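Local coordinates for zinc-type alcohol dehydrogenase-like protein YAHK (Escherichia coli, PDB 1UUF), which catalyses the zinc-dependent reduction of a wide range of aldehydes to the corresponding alcohols, strongly preferring NADPH over NADH, at residues Ser185-His189 / Trp190-Pro194; Val104-Gly107 / Cys108-Ser112. One frame throughout, in Å; residues are numbered along the deposited sequence.

Both contacts are local: contact 1 is a helix end and contact 2 a turn after a strand. They lie in different parts of the subunit. Contact 2 (V104-G107 / C108-S112) sits in the GroES-like domain, after strand 103-106. Contact 1 (S185-H189 / W190-P194) closes helix 176-189 and leads into strand 197-201, the first strand of the Rossmann-type sheet. Their centres are about 23 Å apart, and their nearest atoms about 10 Å apart without touching. Contact 2 borders the catalytic zinc site through C108, whose side chain comes within about 4 Å of a zinc ion. Contact 1 lies farther off, on the helix that also carries C178; the P186 side chain is about 13 Å from a zinc ion.

Contact 1 (Ser185-His189 / Trp190-Pro194); sequences SPLRH and WQAGP
With chi1 at -165°, H189 sets CG opposite its own backbone N, while W190 turns CG anti to its own carbonyl carbon (chi1 -83°). These torsions bring the two neighbouring rings together. The edge of the imidazole points at the face of the indole six-membered ring, an edge-to-face pair with centroids 4.7 Å apart and planes at 85°. P186 meets the same indole at its rim, where P186 CB lies 3.9 Å from W190 CZ3. The indole also touches F260, T283 and T285, and R306 of the second subunit packs on it. With an alanine at W190, the H189 edge is likely to lose its aromatic face and a gap to open beside P186.

The backbone ends helix 176-189 in a Schellman motif, with Q191 as the C-prime residue at positive phi. W190 N still bonds to P186 O as in the helix. A192 N then reaches back to L187 O at 2.7 Å, in a nearly straight bond almost in line with the carbonyl. The inner bond, Q191 N to R188 O at 3.0 Å, is more bent, and its donor stands above the carbonyl plane.

A192 CB points back toward the helix. It rests 4.0 Å from L187 CD2, an apolar contact across the motif, with F260 and M217 also touching L187. On the arginine side, water 1 lies in the guanidinium plane and accepts from R188 NH1 at 2.9 Å. The same water donates to A192 O at 2.6 Å, so it bridges the last helical turn to the outgoing chain. R188 NE bonds Y184 OH, and the guanidinium forms a cation-pi contact with F326.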
ATOM      1  N   SER A 185     -12.842  -4.135  10.233  1.00  7.84           N
ATOM      2  CA  SER A 185     -12.881  -3.301   9.032  1.00  9.15           C
ATOM      3  C   SER A 185     -11.851  -3.660   7.958  1.00  9.60           C
ATOM      4  O   SER A 185     -12.207  -3.861   6.789  1.00  9.99           O
ATOM      5  CB  SER A 185     -12.735  -1.826   9.408  1.00  8.15           C
ATOM      6  OG  SER A 185     -12.968  -1.010   8.270  1.00 10.66           O
ATOM      7  N   PRO A 186     -10.559  -3.735   8.324  1.00  9.32           N
ATOM      8  CA  PRO A 186      -9.564  -4.081   7.306  1.00 10.05           C
ATOM      9  C   PRO A 186      -9.696  -5.525   6.824  1.00 10.43           C
ATOM     10  O   PRO A 186      -9.409  -5.820   5.671  1.00  9.35           O
ATOM     11  CB  PRO A 186      -8.233  -3.805   8.006  1.00  9.59           C
ATOM     12  CG  PRO A 186      -8.550  -4.039   9.459  1.00  9.64           C
ATOM     13  CD  PRO A 186      -9.912  -3.391   9.603  1.00  9.88           C
ATOM     14  N   LEU A 187     -10.131  -6.425   7.702  1.00  8.88           N
ATOM     15  CA  LEU A 187     -10.304  -7.815   7.296  1.00  9.64           C
ATOM     16  C   LEU A 187     -11.360  -7.866   6.201  1.00 10.60           C
ATOM     17  O   LEU A 187     -11.217  -8.604   5.224  1.00 10.49           O
ATOM     18  CB  LEU A 187     -10.727  -8.680   8.486  1.00  8.79           C
ATOM     19  CG  LEU A 187      -9.619  -8.977   9.495  1.00  8.56           C
ATOM     20  CD1 LEU A 187     -10.220  -9.653  10.724  1.00  8.82           C
ATOM     21  CD2 LEU A 187      -8.553  -9.864   8.843  1.00 10.52           C
ATOM     22  N   ARG A 188     -12.417  -7.074   6.357  1.00 11.40           N
ATOM     23  CA  ARG A 188     -13.471  -7.027   5.352  1.00 11.43           C
ATOM     24  C   ARG A 188     -12.999  -6.277   4.109  1.00 12.44           C
ATOM     25  O   ARG A 188     -13.236  -6.715   2.985  1.00 12.53           O
ATOM     26  CB  ARG A 188     -14.727  -6.340   5.899  1.00 11.11           C
ATOM     27  CG  ARG A 188     -15.535  -7.166   6.893  1.00 12.38           C
ATOM     28  CD  ARG A 188     -15.969  -8.502   6.298  1.00 15.82           C
ATOM     29  NE  ARG A 188     -16.979  -9.167   7.121  1.00 16.15           N
ATOM     30  CZ  ARG A 188     -17.351 -10.437   6.977  1.00 17.28           C
ATOM     31  NH1 ARG A 188     -16.794 -11.194   6.042  1.00 19.02           N
ATOM     32  NH2 ARG A 188     -18.290 -10.947   7.763  1.00 16.19           N
ATOM     33  N   HIS A 189     -12.324  -5.149   4.306  1.00 11.72           N
ATOM     34  CA  HIS A 189     -11.858  -4.360   3.167  1.00 11.28           C
ATOM     35  C   HIS A 189     -10.926  -5.141   2.252  1.00 11.09           C
ATOM     36  O   HIS A 189     -11.017  -5.031   1.025  1.00 11.28           O
ATOM     37  CB  HIS A 189     -11.158  -3.084   3.635  1.00 10.98           C
ATOM     38  CG  HIS A 189     -10.977  -2.072   2.547  1.00 11.28           C
ATOM     39  ND1 HIS A 189      -9.737  -1.668   2.101  1.00 14.06           N
ATOM     40  CD2 HIS A 189     -11.883  -1.387   1.811  1.00  9.34           C
ATOM     41  CE1 HIS A 189      -9.887  -0.776   1.138  1.00 12.92           C
ATOM     42  NE2 HIS A 189     -11.180  -0.587   0.943  1.00 15.55           N
ATOM     43  N   TRP A 190     -10.030  -5.931   2.835  1.00 10.19           N
ATOM     44  CA  TRP A 190      -9.108  -6.717   2.028  1.00 11.00           C
ATOM     45  C   TRP A 190      -9.619  -8.140   1.809  1.00 12.67           C
ATOM     46  O   TRP A 190      -8.865  -9.068   1.518  1.00 13.12           O
ATOM     47  CB  TRP A 190      -7.704  -6.676   2.638  1.00 10.76           C
ATOM     48  CG  TRP A 190      -6.968  -5.419   2.219  1.00 11.45           C
ATOM     49  CD1 TRP A 190      -6.298  -5.214   1.041  1.00 12.45           C
ATOM     50  CD2 TRP A 190      -6.907  -4.175   2.934  1.00 10.03           C
ATOM     51  NE1 TRP A 190      -5.825  -3.918   0.981  1.00 12.33           N
ATOM     52  CE2 TRP A 190      -6.185  -3.262   2.130  1.00 10.73           C
ATOM     53  CE3 TRP A 190      -7.392  -3.743   4.176  1.00 10.24           C
ATOM     54  CZ2 TRP A 190      -5.935  -1.943   2.530  1.00 10.94           C
ATOM     55  CZ3 TRP A 190      -7.145  -2.431   4.573  1.00 10.04           C
ATOM     56  CH2 TRP A 190      -6.422  -1.547   3.751  1.00 12.08           C
ATOM     57  N   GLN A 191     -10.933  -8.269   1.962  1.00 12.77           N
ATOM     58  CA  GLN A 191     -11.681  -9.497   1.718  1.00 13.72           C
ATOM     59  C   GLN A 191     -11.195 -10.807   2.322  1.00 13.64           C
ATOM     60  O   GLN A 191     -11.062 -11.809   1.613  1.00 12.78           O
ATOM     61  CB  GLN A 191     -11.842  -9.663   0.206  1.00 17.54           C
ATOM     62  CG  GLN A 191     -12.100  -8.338  -0.504  1.00 22.54           C
ATOM     63  CD  GLN A 191     -12.342  -8.485  -1.993  1.00 26.24           C
ATOM     64  OE1 GLN A 191     -12.256  -7.511  -2.741  1.00 31.64           O
ATOM     65  NE2 GLN A 191     -12.662  -9.696  -2.428  1.00 28.97           N
ATOM     66  N   ALA A 192     -10.948 -10.810   3.626  1.00 11.96           N
ATOM     67  CA  ALA A 192     -10.517 -12.032   4.295  1.00 13.62           C
ATOM     68  C   ALA A 192     -11.691 -13.000   4.258  1.00 12.14           C
ATOM     69  O   ALA A 192     -12.834 -12.593   4.449  1.00 14.79           O
ATOM     70  CB  ALA A 192     -10.136 -11.736   5.739  1.00 14.48           C
ATOM     71  N   GLY A 193     -11.419 -14.277   4.009  1.00 11.84           N
ATOM     72  CA  GLY A 193     -12.498 -15.251   3.961  1.00 13.42           C
ATOM     73  C   GLY A 193     -12.017 -16.601   3.482  1.00 13.87           C
ATOM     74  O   GLY A 193     -10.814 -16.808   3.356  1.00 14.21           O
ATOM     75  N   PRO A 194     -12.929 -17.546   3.208  1.00 15.22           N
ATOM     76  CA  PRO A 194     -12.512 -18.871   2.738  1.00 15.94           C
ATOM     77  C   PRO A 194     -11.583 -18.772   1.529  1.00 16.84           C
ATOM     78  O   PRO A 194     -11.813 -17.967   0.628  1.00 17.57           O
ATOM     79  CB  PRO A 194     -13.837 -19.545   2.388  1.00 15.40           C
ATOM     80  CG  PRO A 194     -14.791 -18.934   3.363  1.00 16.81           C
ATOM     81  CD  PRO A 194     -14.397 -17.469   3.332  1.00 14.82           C
TER
HETATM   82  O   HOH W   1     -14.665 -10.723   4.098  1.00 20.79           O

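Contact 2 (Val104-Gly107 / Cys108-Ser112); sequences VGVG and CIVDS
C108 is bonded directly to G107, where the chain turns out of strand 103-106. Its CB bond points away from V104-G107, though CB touches G107, and its SG is anti to its own carbonyl carbon (chi1 -60°). The sulfur end lies beside H82 and C178. The catalytic zinc ion is held by C60, H82 and C178; C108 is close by but is not a ligand. Its backbone pairs with T133, and the OG1 of T133 also bonds G107 O.

I109 joins the two arms through its carbonyl. Water 2 donates to I109 O at 2.7 Å and accepts from G107 N at 2.9 Å. No direct hydrogen bond crosses the turn, so this water supplies the polar link between the end of strand 103-106 and the chain beyond it.

At V110 the chain turns a corner. V110 and D111 both face T131 in a classic beta bulge, within the small antiparallel pairing of strands 109-111 and 131-132. Strand 103-106 belongs instead to the larger mixed sheet of the GroES-like domain. V110 CG1 reaches back to V106 CG1 at 4.1 Å, and the two valine side chains cross obliquely. V106 puts CG1 anti to its backbone N (chi1 178°), which sets CG1 within reach of V110 CG1.

D111 turns its carboxylate to the next residue. S112 N donates to D111 OD1 at 2.9 Å, approaching from above the carboxylate plane with an N-H...O angle of 139°. The same oxygen forms a salt bridge to K114.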
ATOM      1  N   VAL A 104     -27.244  -0.859  23.882  1.00 12.58           N
ATOM      2  CA  VAL A 104     -26.536  -0.125  22.840  1.00 10.56           C
ATOM      3  C   VAL A 104     -25.050   0.033  23.094  1.00 10.19           C
ATOM      4  O   VAL A 104     -24.557  -0.221  24.190  1.00 10.74           O
ATOM      5  CB  VAL A 104     -27.120   1.288  22.676  1.00 11.20           C
ATOM      6  CG1 VAL A 104     -28.524   1.214  22.086  1.00 10.39           C
ATOM      7  CG2 VAL A 104     -27.150   1.988  24.031  1.00 11.84           C
ATOM      8  N   GLY A 105     -24.343   0.470  22.059  1.00 10.77           N
ATOM      9  CA  GLY A 105     -22.916   0.679  22.181  1.00 10.32           C
ATOM     10  C   GLY A 105     -22.492   1.955  21.484  1.00 10.48           C
ATOM     11  O   GLY A 105     -23.201   2.469  20.616  1.00 10.78           O
ATOM     12  N   VAL A 106     -21.337   2.473  21.893  1.00  9.48           N
ATOM     13  CA  VAL A 106     -20.764   3.676  21.309  1.00  9.75           C
ATOM     14  C   VAL A 106     -19.277   3.399  21.158  1.00  9.59           C
ATOM     15  O   VAL A 106     -18.648   2.855  22.071  1.00  9.64           O
ATOM     16  CB  VAL A 106     -20.950   4.903  22.217  1.00 10.04           C
ATOM     17  CG1 VAL A 106     -20.279   6.121  21.588  1.00  8.31           C
ATOM     18  CG2 VAL A 106     -22.433   5.170  22.425  1.00 10.69           C
ATOM     19  N   GLY A 107     -18.728   3.759  20.004  1.00  9.29           N
ATOM     20  CA  GLY A 107     -17.315   3.544  19.745  1.00 10.27           C
ATOM     21  C   GLY A 107     -16.494   4.816  19.862  1.00 10.25           C
ATOM     22  O   GLY A 107     -16.695   5.617  20.780  1.00  9.00           O
ATOM     23  N   CYS A 108     -15.579   5.011  18.916  1.00  9.86           N
ATOM     24  CA  CYS A 108     -14.693   6.175  18.916  1.00 11.43           C
ATOM     25  C   CYS A 108     -15.293   7.443  18.328  1.00 11.49           C
ATOM     26  O   CYS A 108     -14.718   8.522  18.477  1.00 12.19           O
ATOM     27  CB  CYS A 108     -13.416   5.859  18.137  1.00 10.71           C
ATOM     28  SG  CYS A 108     -12.462   4.493  18.791  1.00 13.96           S
ATOM     29  N   ILE A 109     -16.442   7.310  17.671  1.00 11.34           N
ATOM     30  CA  ILE A 109     -17.111   8.437  17.015  1.00 11.39           C
ATOM     31  C   ILE A 109     -18.440   8.821  17.649  1.00 11.45           C
ATOM     32  O   ILE A 109     -19.287   7.956  17.881  1.00 10.79           O
ATOM     33  CB  ILE A 109     -17.438   8.101  15.545  1.00 11.50           C
ATOM     34  CG1 ILE A 109     -16.208   7.519  14.848  1.00 14.12           C
ATOM     35  CG2 ILE A 109     -17.948   9.346  14.827  1.00 12.92           C
ATOM     36  CD1 ILE A 109     -16.512   6.945  13.481  1.00 15.20           C
ATOM     37  N   VAL A 110     -18.629  10.113  17.926  1.00 10.73           N
ATOM     38  CA  VAL A 110     -19.905  10.574  18.472  1.00 11.06           C
ATOM     39  C   VAL A 110     -20.584  11.564  17.523  1.00 12.00           C
ATOM     40  O   VAL A 110     -21.747  11.914  17.717  1.00 13.47           O
ATOM     41  CB  VAL A 110     -19.770  11.212  19.883  1.00 12.02           C
ATOM     42  CG1 VAL A 110     -19.464  10.120  20.914  1.00 10.64           C
ATOM     43  CG2 VAL A 110     -18.685  12.276  19.886  1.00 12.49           C
ATOM     44  N   ASP A 111     -19.863  12.004  16.491  1.00 11.93           N
ATOM     45  CA  ASP A 111     -20.435  12.913  15.497  1.00 13.60           C
ATOM     46  C   ASP A 111     -19.497  13.092  14.304  1.00 13.42           C
ATOM     47  O   ASP A 111     -18.317  12.748  14.368  1.00 13.22           O
ATOM     48  CB  ASP A 111     -20.738  14.285  16.124  1.00 14.40           C
ATOM     49  CG  ASP A 111     -21.951  14.969  15.494  1.00 17.64           C
ATOM     50  OD1 ASP A 111     -22.468  14.462  14.475  1.00 15.24           O
ATOM     51  OD2 ASP A 111     -22.388  16.018  16.019  1.00 17.89           O
ATOM     52  N   SER A 112     -20.038  13.593  13.199  1.00 12.63           N
ATOM     53  CA  SER A 112     -19.247  13.860  12.000  1.00 12.49           C
ATOM     54  C   SER A 112     -19.997  14.919  11.192  1.00 13.09           C
ATOM     55  O   SER A 112     -21.126  15.275  11.537  1.00 13.08           O
ATOM     56  CB  SER A 112     -19.026  12.583  11.178  1.00 13.90           C
ATOM     57  OG  SER A 112     -20.230  12.070  10.643  1.00 13.72           O
TER
HETATM   58  O   HOH W   2     -20.033   5.391  17.932  1.00  9.49           O